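Long-range contacts in coenzyme A transferase (Yersinia pestis, PDB 3QLI), which probably transfers coenzyme A from an acyl-CoA to a carboxylate such as acetate, as in other members of the acetyl-CoA hydrolase/transferase family: residues A[45-49]-A[209-213]; A[234-240]-A[257-263]; A[371-377]-A[409-413]; A[413-419]-A[436-442]. All blocks are in the same frame, centred on the assembly; numbering follows the deposited sequence.

Overall arrangement
The four contacts follow one another along the chain. In the N-terminal half, contact 1 joins two loops that follow strands 41-44 and 201-204 of the first, parallel sheet. Contacts 2, 3 and 4 reach the second, mixed sheet. Contact 2 pairs its outermost strand 260-261 with strand 237-240, and contact 3 lies about 14 Å away, centre to centre. Contacts 3 and 4 touch and share V413 on strand 411-414, with centres about 19 Å apart. Contact 4 packs 436-442 against the hairpin 411-420, whose strand 417-420 is the other outermost strand within this chain. Nearest atoms of contacts 1 and 2 are about 9 Å apart. Both lie close to CoA-binding residues: E76 and V242, and E264.

Contact 1: residues A[45-49]-A[209-213]; sequences GMFAA and LIEMP
The F47 ring carries the CG2 methyl of I210 over one face. The methyl lies 4.1 Å from the ring centroid and 18° off the ring normal, displaced toward the rim, which makes a CH-pi contact. At the ring edge, close to its plane, are the backbone atoms E211 O and M212 N; F47 CZ is 4.0 Å from M212 N. F47 CE2 lies 3.9 Å from I210 O. The two side chains cross at about a right angle.

With chi1 at -156°, CG of F47 is swung away from its own backbone N and the ring reaches the 209-213 loop. The same I210 methyl also touches the backbone of the next residue, with CG2 3.7 Å from A48 CA. A48 CB adds a looser apolar contact, 4.3 Å from L209 CB. No direct hydrogen bond joins the two segments. One water bridges them: it donates to A48 O at 3.0 Å and accepts from I210 N at 2.7 Å.

The contact joins loops that follow two strands of the parallel sheet. Segment 45-49 leads from strand 41-44 to helix 52-63, and segment 209-213 leads from strand 201-204 toward helix 220-230. M212 touches V242 and F47 lies near E76, both CoA-binding residues. Y303 of helix 300-306 packs on F47, A48 and L209, while helix 79-83 meets I210.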
loop_
_atom_site.group_PDB
_atom_site.type_symbol
_atom_site.label_atom_id
_atom_site.label_comp_id
_atom_site.label_asym_id
_atom_site.label_seq_id
_atom_site.Cartn_x
_atom_site.Cartn_y
_atom_site.Cartn_z
ATOM N N GLY A 45 12.390 9.066 21.266
ATOM C CA GLY A 45 13.097 8.827 20.030
ATOM C C GLY A 45 13.293 7.351 19.757
ATOM O O GLY A 45 13.039 6.498 20.614
ATOM N N MET A 46 13.773 7.035 18.560
ATOM C CA MET A 46 13.996 5.647 18.155
ATOM C C MET A 46 15.405 5.122 18.422
ATOM O O MET A 46 16.385 5.818 18.174
ATOM C CB MET A 46 13.718 5.482 16.657
ATOM C CG MET A 46 12.344 5.917 16.192
ATOM S SD MET A 46 12.198 5.815 14.396
ATOM C CE MET A 46 12.258 4.045 14.147
ATOM N N PHE A 47 15.502 3.897 18.932
ATOM C CA PHE A 47 16.805 3.262 19.140
ATOM C C PHE A 47 17.778 4.032 20.031
ATOM O O PHE A 47 17.519 4.267 21.207
ATOM C CB PHE A 47 17.467 2.887 17.810
ATOM C CG PHE A 47 18.474 1.779 17.933
ATOM C CD1 PHE A 47 18.102 0.539 18.425
ATOM C CD2 PHE A 47 19.793 1.979 17.573
ATOM C CE1 PHE A 47 19.026 -0.481 18.549
ATOM C CE2 PHE A 47 20.722 0.964 17.693
ATOM C CZ PHE A 47 20.338 -0.268 18.181
ATOM N N ALA A 48 18.905 4.409 19.437
ATOM C CA ALA A 48 19.976 5.122 20.123
ATOM C C ALA A 48 19.445 6.440 20.667
ATOM O O ALA A 48 20.006 7.009 21.601
ATOM C CB ALA A 48 21.141 5.364 19.178
ATOM N N ALA A 49 18.375 6.927 20.049
ATOM C CA ALA A 49 17.697 8.153 20.459
ATOM C C ALA A 49 17.055 8.054 21.854
ATOM O O ALA A 49 16.873 9.070 22.521
ATOM C CB ALA A 49 16.669 8.570 19.420
ATOM N N LEU A 209 26.658 5.990 22.523
ATOM C CA LEU A 209 25.358 5.571 22.011
ATOM C C LEU A 209 25.283 4.050 21.924
ATOM O O LEU A 209 26.291 3.392 21.695
ATOM C CB LEU A 209 25.125 6.165 20.620
ATOM C CG LEU A 209 25.123 7.689 20.494
ATOM C CD1 LEU A 209 24.776 8.101 19.056
ATOM C CD2 LEU A 209 24.176 8.339 21.481
ATOM N N ILE A 210 24.093 3.485 22.090
ATOM C CA ILE A 210 23.937 2.043 21.938
ATOM C C ILE A 210 24.191 1.631 20.493
ATOM O O ILE A 210 23.854 2.354 19.547
ATOM C CB ILE A 210 22.546 1.537 22.393
ATOM C CG1 ILE A 210 22.580 0.020 22.596
ATOM C CG2 ILE A 210 21.444 1.950 21.400
ATOM C CD1 ILE A 210 21.244 -0.582 23.000
ATOM N N GLU A 211 24.787 0.460 20.327
ATOM C CA GLU A 211 25.210 0.026 19.010
ATOM C C GLU A 211 24.335 -1.091 18.508
ATOM O O GLU A 211 23.820 -1.890 19.284
ATOM C CB GLU A 211 26.662 -0.443 19.050
ATOM C CG GLU A 211 27.644 0.656 19.379
ATOM C CD GLU A 211 29.075 0.205 19.213
ATOM O OE1 GLU A 211 29.320 -1.014 19.279
ATOM O OE2 GLU A 211 29.952 1.067 19.015
ATOM N N MET A 212 24.158 -1.133 17.199
ATOM C CA MET A 212 23.606 -2.304 16.571
ATOM C C MET A 212 24.732 -3.327 16.598
ATOM O O MET A 212 25.844 -3.032 16.154
ATOM C CB MET A 212 23.216 -1.964 15.138
ATOM C CG MET A 212 22.447 -3.029 14.421
ATOM S SD MET A 212 21.788 -2.328 12.903
ATOM C CE MET A 212 23.284 -1.799 12.057
ATOM N N PRO A 213 24.469 -4.521 17.147
ATOM C CA PRO A 213 25.504 -5.563 17.173
ATOM C C PRO A 213 25.927 -5.955 15.761
ATOM O O PRO A 213 25.073 -6.070 14.881
ATOM C CB PRO A 213 24.798 -6.744 17.852
ATOM C CG PRO A 213 23.331 -6.491 17.624
ATOM C CD PRO A 213 23.190 -4.996 17.706
HETATM O O HOH W 1 22.143 5.261 22.698
#

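Contact 2: residues A[234-240]-A[257-263]; sequences DGACLQM and NDLGIHT
Segments 234-240 and 257-263 run side by side in the same direction, 25° apart, and C237 with G260 and L238 with I261 form parallel beta bridges. Three backbone bonds make the ladder. G260 N donates to A236 O, L238 N to G260 O at 2.8 Å, nearly straight at 177°, and H262 N to L238 O at 3.0 Å.

Before the strands, D234 adds a side-chain bond, and G235 N makes a weak one to N257 O. D234 OD1 accepts from N257 N at 3.1 Å, met from above the carboxylate plane. G235 CA comes close to D258 O in a CA-H...O contact. The side chain of L259 folds back over the partner segment: CD2 lies 4.0 Å from A236 CB, and CD1 touches CD1 of L238. On the opposite face of the sheet, C237 SG rests 3.8 Å from H262 CB.

At the far end, a side chain replaces a backbone acceptor. T263 OG1 accepts from M240 N at 3.2 Å and is also bonded to V265 O. A chi1 of -172° turns this OG1 toward the backbone at M240. Water 2 donates to both C237 O and H262 O.

The pair belongs to a beta-alpha-beta unit, with helix 244-252 as the connection, and T263 directly precedes E264, which binds CoA covalently. Strand 332-337 bonds to the other side of 237-240. Helix 268-276 covers L238 and I261, and strand 291-293 lies against I261, H262 and T263.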
loop_
_atom_site.group_PDB
_atom_site.type_symbol
_atom_site.label_atom_id
_atom_site.label_comp_id
_atom_site.label_asym_id
_atom_site.label_seq_id
_atom_site.Cartn_x
_atom_site.Cartn_y
_atom_site.Cartn_z
ATOM N N ASP A 234 25.367 1.923 -12.101
ATOM C CA ASP A 234 25.948 3.204 -11.694
ATOM C C ASP A 234 24.797 4.226 -11.617
ATOM O O ASP A 234 23.819 4.134 -12.359
ATOM C CB ASP A 234 27.032 3.696 -12.668
ATOM C CG ASP A 234 28.366 2.943 -12.533
ATOM O OD1 ASP A 234 28.764 2.536 -11.415
ATOM O OD2 ASP A 234 29.036 2.778 -13.572
ATOM N N GLY A 235 24.910 5.186 -10.708
ATOM C CA GLY A 235 23.905 6.220 -10.586
ATOM C C GLY A 235 22.685 5.760 -9.802
ATOM O O GLY A 235 21.751 6.532 -9.618
ATOM N N ALA A 236 22.686 4.507 -9.345
ATOM C CA ALA A 236 21.575 3.999 -8.524
ATOM C C ALA A 236 21.383 4.826 -7.248
ATOM O O ALA A 236 22.342 5.314 -6.656
ATOM C CB ALA A 236 21.795 2.532 -8.175
ATOM N N CYS A 237 20.132 4.979 -6.825
ATOM C CA CYS A 237 19.829 5.704 -5.604
ATOM C C CYS A 237 19.352 4.688 -4.564
ATOM O O CYS A 237 18.239 4.169 -4.655
ATOM C CB CYS A 237 18.746 6.746 -5.884
ATOM S SG CYS A 237 18.362 7.819 -4.486
ATOM N N LEU A 238 20.195 4.432 -3.570
ATOM C CA LEU A 238 20.050 3.278 -2.684
ATOM C C LEU A 238 19.183 3.506 -1.449
ATOM O O LEU A 238 19.262 4.550 -0.793
ATOM C CB LEU A 238 21.424 2.844 -2.193
ATOM C CG LEU A 238 22.474 2.451 -3.230
ATOM C CD1 LEU A 238 23.782 2.146 -2.518
ATOM C CD2 LEU A 238 21.980 1.248 -4.017
ATOM N N GLN A 239 18.366 2.504 -1.142
ATOM C CA GLN A 239 17.829 2.330 0.213
ATOM C C GLN A 239 18.200 0.923 0.654
ATOM O O GLN A 239 18.087 -0.015 -0.136
ATOM C CB GLN A 239 16.313 2.494 0.258
ATOM C CG GLN A 239 15.706 2.088 1.616
ATOM C CD GLN A 239 15.184 0.657 1.621
ATOM O OE1 GLN A 239 14.842 0.107 0.570
ATOM N NE2 GLN A 239 15.125 0.044 2.810
ATOM N N MET A 240 18.673 0.768 1.890
ATOM C CA MET A 240 18.806 -0.580 2.430
ATOM C C MET A 240 18.683 -0.639 3.947
ATOM O O MET A 240 18.767 0.381 4.616
ATOM C CB MET A 240 20.094 -1.256 1.964
ATOM C CG MET A 240 21.369 -0.569 2.375
ATOM S SD MET A 240 22.767 -1.448 1.601
ATOM C CE MET A 240 22.585 -0.980 -0.113
ATOM N N ASN A 257 30.226 4.157 -9.172
ATOM C CA ASN A 257 30.401 5.595 -9.075
ATOM C C ASN A 257 29.071 6.350 -9.136
ATOM O O ASN A 257 28.088 5.865 -9.693
ATOM C CB ASN A 257 31.346 6.105 -10.162
ATOM C CG ASN A 257 30.771 5.942 -11.548
ATOM O OD1 ASN A 257 29.805 6.617 -11.918
ATOM N ND2 ASN A 257 31.370 5.048 -12.336
ATOM N N ASP A 258 29.068 7.540 -8.547
ATOM C CA ASP A 258 27.916 8.433 -8.560
ATOM C C ASP A 258 26.629 7.816 -8.018
ATOM O O ASP A 258 25.534 8.161 -8.456
ATOM C CB ASP A 258 27.703 9.012 -9.957
ATOM C CG ASP A 258 28.689 10.127 -10.277
ATOM O OD1 ASP A 258 28.887 11.035 -9.424
ATOM O OD2 ASP A 258 29.274 10.085 -11.379
ATOM N N LEU A 259 26.756 6.912 -7.057
ATOM C CA LEU A 259 25.559 6.422 -6.371
ATOM C C LEU A 259 24.942 7.527 -5.518
ATOM O O LEU A 259 25.614 8.498 -5.130
ATOM C CB LEU A 259 25.883 5.213 -5.498
ATOM C CG LEU A 259 26.462 4.006 -6.234
ATOM C CD1 LEU A 259 26.622 2.810 -5.295
ATOM C CD2 LEU A 259 25.571 3.637 -7.405
ATOM N N GLY A 260 23.649 7.380 -5.238
ATOM C CA GLY A 260 22.966 8.280 -4.329
ATOM C C GLY A 260 22.394 7.491 -3.167
ATOM O O GLY A 260 22.328 6.253 -3.218
ATOM N N ILE A 261 21.979 8.200 -2.119
ATOM C CA ILE A 261 21.331 7.559 -0.981
ATOM C C ILE A 261 20.026 8.268 -0.641
ATOM O O ILE A 261 19.999 9.485 -0.464
ATOM C CB ILE A 261 22.234 7.572 0.280
ATOM C CG1 ILE A 261 23.422 6.614 0.115
ATOM C CG2 ILE A 261 21.424 7.189 1.536
ATOM C CD1 ILE A 261 24.425 6.702 1.255
ATOM N N HIS A 262 18.945 7.498 -0.589
ATOM C CA HIS A 262 17.681 7.950 -0.010
ATOM C C HIS A 262 17.088 6.730 0.667
ATOM O O HIS A 262 16.447 5.880 0.021
ATOM C CB HIS A 262 16.735 8.485 -1.092
ATOM C CG HIS A 262 15.406 8.937 -0.562
ATOM N ND1 HIS A 262 15.037 10.265 -0.497
ATOM C CD2 HIS A 262 14.360 8.233 -0.063
ATOM C CE1 HIS A 262 13.818 10.357 0.008
ATOM N NE2 HIS A 262 13.380 9.135 0.270
ATOM N N THR A 263 17.325 6.635 1.969
ATOM C CA THR A 263 17.103 5.401 2.689
ATOM C C THR A 263 16.288 5.711 3.936
ATOM O O THR A 263 16.282 6.851 4.408
ATOM C CB THR A 263 18.460 4.778 3.058
ATOM O OG1 THR A 263 18.262 3.464 3.598
ATOM C CG2 THR A 263 19.224 5.677 4.060
HETATM O O HOH W 2 16.193 5.486 -2.772
#

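Contact 3: residues A[371-377]-A[409-413]; sequences YASKGGR and THYIV
H410 is wedged between two tyrosine rings, Y371 over one face and Y411 over the other. From CB, its chi1 of -171° sets CG opposite the backbone N and sends the imidazole toward segment 371-377. CG and CD2 both lie 3.8 Å from Y371 CD1. ND1 sits 3.7 Å from R377 CA, which is at the ring edge, and it is bonded to S378 N. CE1 reaches farther, with G376 O at the same edge, 3.7 Å away. At the tip, NE2 is 3.6 Å from Y371 CD1.

The Y371 pair is edge-to-face: the tyrosine presents its edge to the imidazole face, with centroids 4.8 Å apart and planes at 75°. Y371 also faces the second subunit, where its OH is bonded to E138 of that chain. R377 keeps an extended chain from CG to NE and lays its CD 3.9 Å from Y411 CE2. Its NH1 is bonded to L231 O.

The contact joins the end of helix 363-372, and G376 and R377 after it, to the start of strand 411-414. Strand 377-381 pairs directly with 411-414 in the mixed sheet, and 417-420 flanks the latter's other side.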
loop_
_atom_site.group_PDB
_atom_site.type_symbol
_atom_site.label_atom_id
_atom_site.label_comp_id
_atom_site.label_asym_id
_atom_site.label_seq_id
_atom_site.Cartn_x
_atom_site.Cartn_y
_atom_site.Cartn_z
ATOM N N TYR A 371 9.670 0.682 -7.334
ATOM C CA TYR A 371 9.038 0.267 -8.589
ATOM C C TYR A 371 8.570 1.479 -9.399
ATOM O O TYR A 371 8.685 1.497 -10.625
ATOM C CB TYR A 371 7.877 -0.705 -8.350
ATOM C CG TYR A 371 7.310 -1.273 -9.637
ATOM C CD1 TYR A 371 8.065 -2.133 -10.424
ATOM C CD2 TYR A 371 6.021 -0.956 -10.059
ATOM C CE1 TYR A 371 7.561 -2.655 -11.619
ATOM C CE2 TYR A 371 5.504 -1.470 -11.241
ATOM C CZ TYR A 371 6.279 -2.322 -12.015
ATOM O OH TYR A 371 5.780 -2.832 -13.194
ATOM N N ALA A 372 8.047 2.494 -8.712
ATOM C CA ALA A 372 7.551 3.704 -9.378
ATOM C C ALA A 372 8.674 4.562 -9.982
ATOM O O ALA A 372 8.453 5.328 -10.924
ATOM C CB ALA A 372 6.698 4.541 -8.402
ATOM N N SER A 373 9.872 4.454 -9.410
ATOM C CA SER A 373 11.029 5.198 -9.885
ATOM C C SER A 373 11.351 4.820 -11.328
ATOM O O SER A 373 11.302 3.644 -11.693
ATOM C CB SER A 373 12.245 4.861 -9.015
ATOM O OG SER A 373 13.437 5.365 -9.586
ATOM N N LYS A 374 11.700 5.806 -12.143
ATOM C CA LYS A 374 12.176 5.512 -13.502
ATOM C C LYS A 374 13.491 4.720 -13.482
ATOM O O LYS A 374 14.521 5.215 -13.030
ATOM C CB LYS A 374 12.341 6.800 -14.301
ATOM C CG LYS A 374 12.661 6.555 -15.764
ATOM C CD LYS A 374 12.918 7.861 -16.506
ATOM C CE LYS A 374 13.956 7.651 -17.605
ATOM N NZ LYS A 374 15.207 7.060 -17.038
ATOM N N GLY A 375 13.445 3.486 -13.974
ATOM C CA GLY A 375 14.593 2.593 -13.924
ATOM C C GLY A 375 14.756 1.933 -12.552
ATOM O O GLY A 375 15.764 1.282 -12.289
ATOM N N GLY A 376 13.766 2.101 -11.679
ATOM C CA GLY A 376 13.851 1.614 -10.306
ATOM C C GLY A 376 13.639 0.115 -10.164
ATOM O O GLY A 376 12.952 -0.512 -10.987
ATOM N N ARG A 377 14.234 -0.464 -9.119
ATOM C CA ARG A 377 14.028 -1.872 -8.792
ATOM C C ARG A 377 13.868 -2.055 -7.289
ATOM O O ARG A 377 14.669 -1.531 -6.506
ATOM C CB ARG A 377 15.223 -2.729 -9.248
ATOM C CG ARG A 377 15.460 -2.757 -10.747
ATOM C CD ARG A 377 16.594 -3.721 -11.127
ATOM N NE ARG A 377 16.756 -3.763 -12.582
ATOM C CZ ARG A 377 17.912 -3.627 -13.226
ATOM N NH1 ARG A 377 19.047 -3.464 -12.553
ATOM N NH2 ARG A 377 17.930 -3.663 -14.554
ATOM N N THR A 409 5.141 -7.178 -4.785
ATOM C CA THR A 409 6.493 -7.698 -4.928
ATOM C C THR A 409 7.027 -7.476 -6.336
ATOM O O THR A 409 6.316 -7.655 -7.320
ATOM C CB THR A 409 6.579 -9.189 -4.555
ATOM O OG1 THR A 409 5.977 -9.395 -3.272
ATOM C CG2 THR A 409 8.031 -9.635 -4.500
ATOM N N HIS A 410 8.289 -7.074 -6.415
ATOM C CA HIS A 410 8.928 -6.813 -7.692
ATOM C C HIS A 410 9.967 -7.883 -7.982
ATOM O O HIS A 410 9.732 -8.799 -8.764
ATOM C CB HIS A 410 9.599 -5.439 -7.659
ATOM C CG HIS A 410 10.114 -4.980 -8.987
ATOM N ND1 HIS A 410 10.983 -3.919 -9.121
ATOM C CD2 HIS A 410 9.882 -5.436 -10.240
ATOM C CE1 HIS A 410 11.263 -3.741 -10.399
ATOM N NE2 HIS A 410 10.609 -4.649 -11.099
ATOM N N TYR A 411 11.110 -7.765 -7.322
ATOM C CA TYR A 411 12.202 -8.703 -7.500
ATOM C C TYR A 411 12.490 -9.454 -6.217
ATOM O O TYR A 411 12.651 -8.838 -5.164
ATOM C CB TYR A 411 13.487 -7.944 -7.845
ATOM C CG TYR A 411 13.771 -7.741 -9.312
ATOM C CD1 TYR A 411 14.398 -8.726 -10.062
ATOM C CD2 TYR A 411 13.444 -6.550 -9.939
ATOM C CE1 TYR A 411 14.670 -8.536 -11.402
ATOM C CE2 TYR A 411 13.710 -6.351 -11.276
ATOM C CZ TYR A 411 14.324 -7.345 -12.003
ATOM O OH TYR A 411 14.588 -7.145 -13.337
ATOM N N ILE A 412 12.577 -10.776 -6.293
ATOM C CA ILE A 412 12.987 -11.537 -5.119
ATOM C C ILE A 412 14.325 -12.193 -5.426
ATOM O O ILE A 412 14.627 -12.466 -6.584
ATOM C CB ILE A 412 11.969 -12.608 -4.736
ATOM C CG1 ILE A 412 11.654 -13.514 -5.932
ATOM C CG2 ILE A 412 10.697 -11.938 -4.169
ATOM C CD1 ILE A 412 10.831 -14.758 -5.559
ATOM N N VAL A 413 15.120 -12.424 -4.387
ATOM C CA VAL A 413 16.463 -12.982 -4.551
ATOM C C VAL A 413 16.767 -13.969 -3.440
ATOM O O VAL A 413 16.475 -13.700 -2.277
ATOM C CB VAL A 413 17.536 -11.884 -4.502
ATOM C CG1 VAL A 413 18.953 -12.507 -4.393
ATOM C CG2 VAL A 413 17.413 -10.966 -5.729
#

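Contact 4: residues A[413-419]-A[436-442]; sequences VTEFGAV and LAHPDFR
L436 fills the tight side of a beta-hairpin, whose type I turn T414-G417 links strands 411-414 and 417-420. Its branched end lies against the second strand: CD1 meets V419 CG2 at 3.7 Å, and CD2 comes within 3.5 Å of G417 C. G417 meets that methyl with backbone alone, and its backbone angles suit glycine in any case.

The polar anchor is beside it. T414 OG1 donates to L436 O at 2.8 Å, in the carbonyl plane and on a lone pair. The same hydroxyl oxygen accepts from F416 N, an ST turn. A chi1 of 71° places OG1 between its backbone N and carbonyl carbon, where it can serve both bonds. One hydroxyl thus braces the turn and grips the segment before the C-terminal helix.

The F416 side is more open to solvent: F416 and H438 are partly exposed and P439 is exposed. The F416 ring points its edge at the face of H438 in an offset edge-to-face pair, with planes at 78°. F416 CZ also touches P439 CD at 3.6 Å. R442 NH2 lies over one face of F416, but the cation-pi attraction is long and weak at best. H438 caps helix 439-451, its ND1 accepting from D440 N at 3.0 Å.

The hairpin forms one edge of the mixed sheet, and helix 220-230 packs on V413 and A418. R442 is also salt-bridged to E435. Its guanidinium holds A437 O side-on, with NE at 2.8 Å and NH2 at 3.1 Å from that single oxygen.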
loop_
_atom_site.group_PDB
_atom_site.type_symbol
_atom_site.label_atom_id
_atom_site.label_comp_id
_atom_site.label_asym_id
_atom_site.label_seq_id
_atom_site.Cartn_x
_atom_site.Cartn_y
_atom_site.Cartn_z
ATOM N N VAL A 413 15.120 -12.424 -4.387
ATOM C CA VAL A 413 16.463 -12.982 -4.551
ATOM C C VAL A 413 16.767 -13.969 -3.440
ATOM O O VAL A 413 16.475 -13.700 -2.277
ATOM C CB VAL A 413 17.536 -11.884 -4.502
ATOM C CG1 VAL A 413 18.953 -12.507 -4.393
ATOM C CG2 VAL A 413 17.413 -10.966 -5.729
ATOM N N THR A 414 17.336 -15.120 -3.810
ATOM C CA THR A 414 17.936 -16.039 -2.846
ATOM C C THR A 414 19.344 -16.348 -3.369
ATOM O O THR A 414 19.767 -15.787 -4.377
ATOM C CB THR A 414 17.145 -17.377 -2.705
ATOM O OG1 THR A 414 17.313 -18.162 -3.895
ATOM C CG2 THR A 414 15.637 -17.146 -2.447
ATOM N N GLU A 415 20.063 -17.239 -2.698
ATOM C CA GLU A 415 21.395 -17.617 -3.166
ATOM C C GLU A 415 21.349 -18.325 -4.534
ATOM O O GLU A 415 22.377 -18.474 -5.210
ATOM C CB GLU A 415 22.138 -18.458 -2.113
ATOM C CG GLU A 415 21.623 -19.887 -1.905
ATOM C CD GLU A 415 20.553 -20.002 -0.824
ATOM O OE1 GLU A 415 19.842 -19.008 -0.547
ATOM O OE2 GLU A 415 20.421 -21.095 -0.236
ATOM N N PHE A 416 20.157 -18.719 -4.969
ATOM C CA PHE A 416 20.011 -19.378 -6.285
ATOM C C PHE A 416 19.573 -18.482 -7.453
ATOM O O PHE A 416 19.385 -18.954 -8.575
ATOM C CB PHE A 416 19.101 -20.602 -6.165
ATOM C CG PHE A 416 19.618 -21.625 -5.193
ATOM C CD1 PHE A 416 20.785 -22.326 -5.464
ATOM C CD2 PHE A 416 18.972 -21.847 -3.994
ATOM C CE1 PHE A 416 21.280 -23.264 -4.561
ATOM C CE2 PHE A 416 19.452 -22.784 -3.088
ATOM C CZ PHE A 416 20.609 -23.489 -3.366
ATOM N N GLY A 417 19.431 -17.183 -7.212
ATOM C CA GLY A 417 19.184 -16.280 -8.325
ATOM C C GLY A 417 18.115 -15.255 -8.008
ATOM O O GLY A 417 17.837 -15.015 -6.846
ATOM N N ALA A 418 17.511 -14.683 -9.046
ATOM C CA ALA A 418 16.565 -13.584 -8.890
ATOM C C ALA A 418 15.365 -13.777 -9.812
ATOM O O ALA A 418 15.489 -14.339 -10.899
ATOM C CB ALA A 418 17.249 -12.263 -9.210
ATOM N N VAL A 419 14.203 -13.298 -9.385
ATOM C CA VAL A 419 13.021 -13.357 -10.242
ATOM C C VAL A 419 12.268 -12.041 -10.135
ATOM O O VAL A 419 12.041 -11.554 -9.037
ATOM C CB VAL A 419 12.077 -14.507 -9.826
ATOM C CG1 VAL A 419 10.781 -14.484 -10.663
ATOM C CG2 VAL A 419 12.783 -15.853 -9.966
ATOM N N LEU A 436 14.011 -20.800 -7.059
ATOM C CA LEU A 436 14.862 -20.081 -6.097
ATOM C C LEU A 436 14.957 -20.812 -4.765
ATOM O O LEU A 436 15.723 -20.420 -3.887
ATOM C CB LEU A 436 14.339 -18.659 -5.836
ATOM C CG LEU A 436 14.361 -17.676 -7.004
ATOM C CD1 LEU A 436 14.085 -16.252 -6.514
ATOM C CD2 LEU A 436 15.682 -17.729 -7.757
ATOM N N ALA A 437 14.139 -21.848 -4.591
ATOM C CA ALA A 437 14.173 -22.633 -3.356
ATOM C C ALA A 437 15.379 -23.570 -3.383
ATOM O O ALA A 437 15.924 -23.851 -4.451
ATOM C CB ALA A 437 12.882 -23.440 -3.207
ATOM N N HIS A 438 15.807 -24.048 -2.220
ATOM C CA HIS A 438 16.878 -25.044 -2.184
ATOM C C HIS A 438 16.437 -26.312 -2.937
ATOM O O HIS A 438 15.277 -26.739 -2.850
ATOM C CB HIS A 438 17.291 -25.377 -0.742
ATOM C CG HIS A 438 18.552 -26.186 -0.651
ATOM N ND1 HIS A 438 18.587 -27.542 -0.904
ATOM C CD2 HIS A 438 19.830 -25.819 -0.378
ATOM C CE1 HIS A 438 19.829 -27.979 -0.775
ATOM N NE2 HIS A 438 20.606 -26.954 -0.463
ATOM N N PRO A 439 17.353 -26.920 -3.693
ATOM C CA PRO A 439 16.973 -28.159 -4.393
ATOM C C PRO A 439 16.251 -29.193 -3.510
ATOM O O PRO A 439 15.319 -29.853 -3.990
ATOM C CB PRO A 439 18.314 -28.698 -4.890
ATOM C CG PRO A 439 19.115 -27.432 -5.167
ATOM C CD PRO A 439 18.710 -26.462 -4.056
ATOM N N ASP A 440 16.635 -29.313 -2.242
ATOM C CA ASP A 440 15.993 -30.295 -1.362
ATOM C C ASP A 440 14.475 -30.114 -1.224
ATOM O O ASP A 440 13.766 -31.055 -0.857
ATOM C CB ASP A 440 16.621 -30.269 0.036
ATOM C CG ASP A 440 18.066 -30.742 0.042
ATOM O OD1 ASP A 440 18.525 -31.279 -0.992
ATOM O OD2 ASP A 440 18.731 -30.578 1.087
ATOM N N PHE A 441 13.975 -28.912 -1.509
ATOM C CA PHE A 441 12.562 -28.613 -1.275
ATOM C C PHE A 441 11.738 -28.383 -2.540
ATOM O O PHE A 441 10.528 -28.181 -2.461
ATOM C CB PHE A 441 12.410 -27.391 -0.358
ATOM C CG PHE A 441 12.994 -27.582 1.008
ATOM C CD1 PHE A 441 12.323 -28.338 1.962
ATOM C CD2 PHE A 441 14.204 -26.992 1.351
ATOM C CE1 PHE A 441 12.853 -28.512 3.235
ATOM C CE2 PHE A 441 14.746 -27.166 2.617
ATOM C CZ PHE A 441 14.065 -27.927 3.566
ATOM N N ARG A 442 12.370 -28.420 -3.706
ATOM C CA ARG A 442 11.654 -28.055 -4.922
ATOM C C ARG A 442 10.520 -29.007 -5.286
ATOM O O ARG A 442 9.463 -28.569 -5.752
ATOM C CB ARG A 442 12.619 -27.854 -6.093
ATOM C CG ARG A 442 13.540 -26.658 -5.866
ATOM C CD ARG A 442 14.330 -26.264 -7.112
ATOM N NE ARG A 442 15.439 -25.379 -6.745
ATOM C CZ ARG A 442 16.452 -25.065 -7.547
ATOM N NH1 ARG A 442 16.503 -25.552 -8.787
ATOM N NH2 ARG A 442 17.424 -24.274 -7.096
#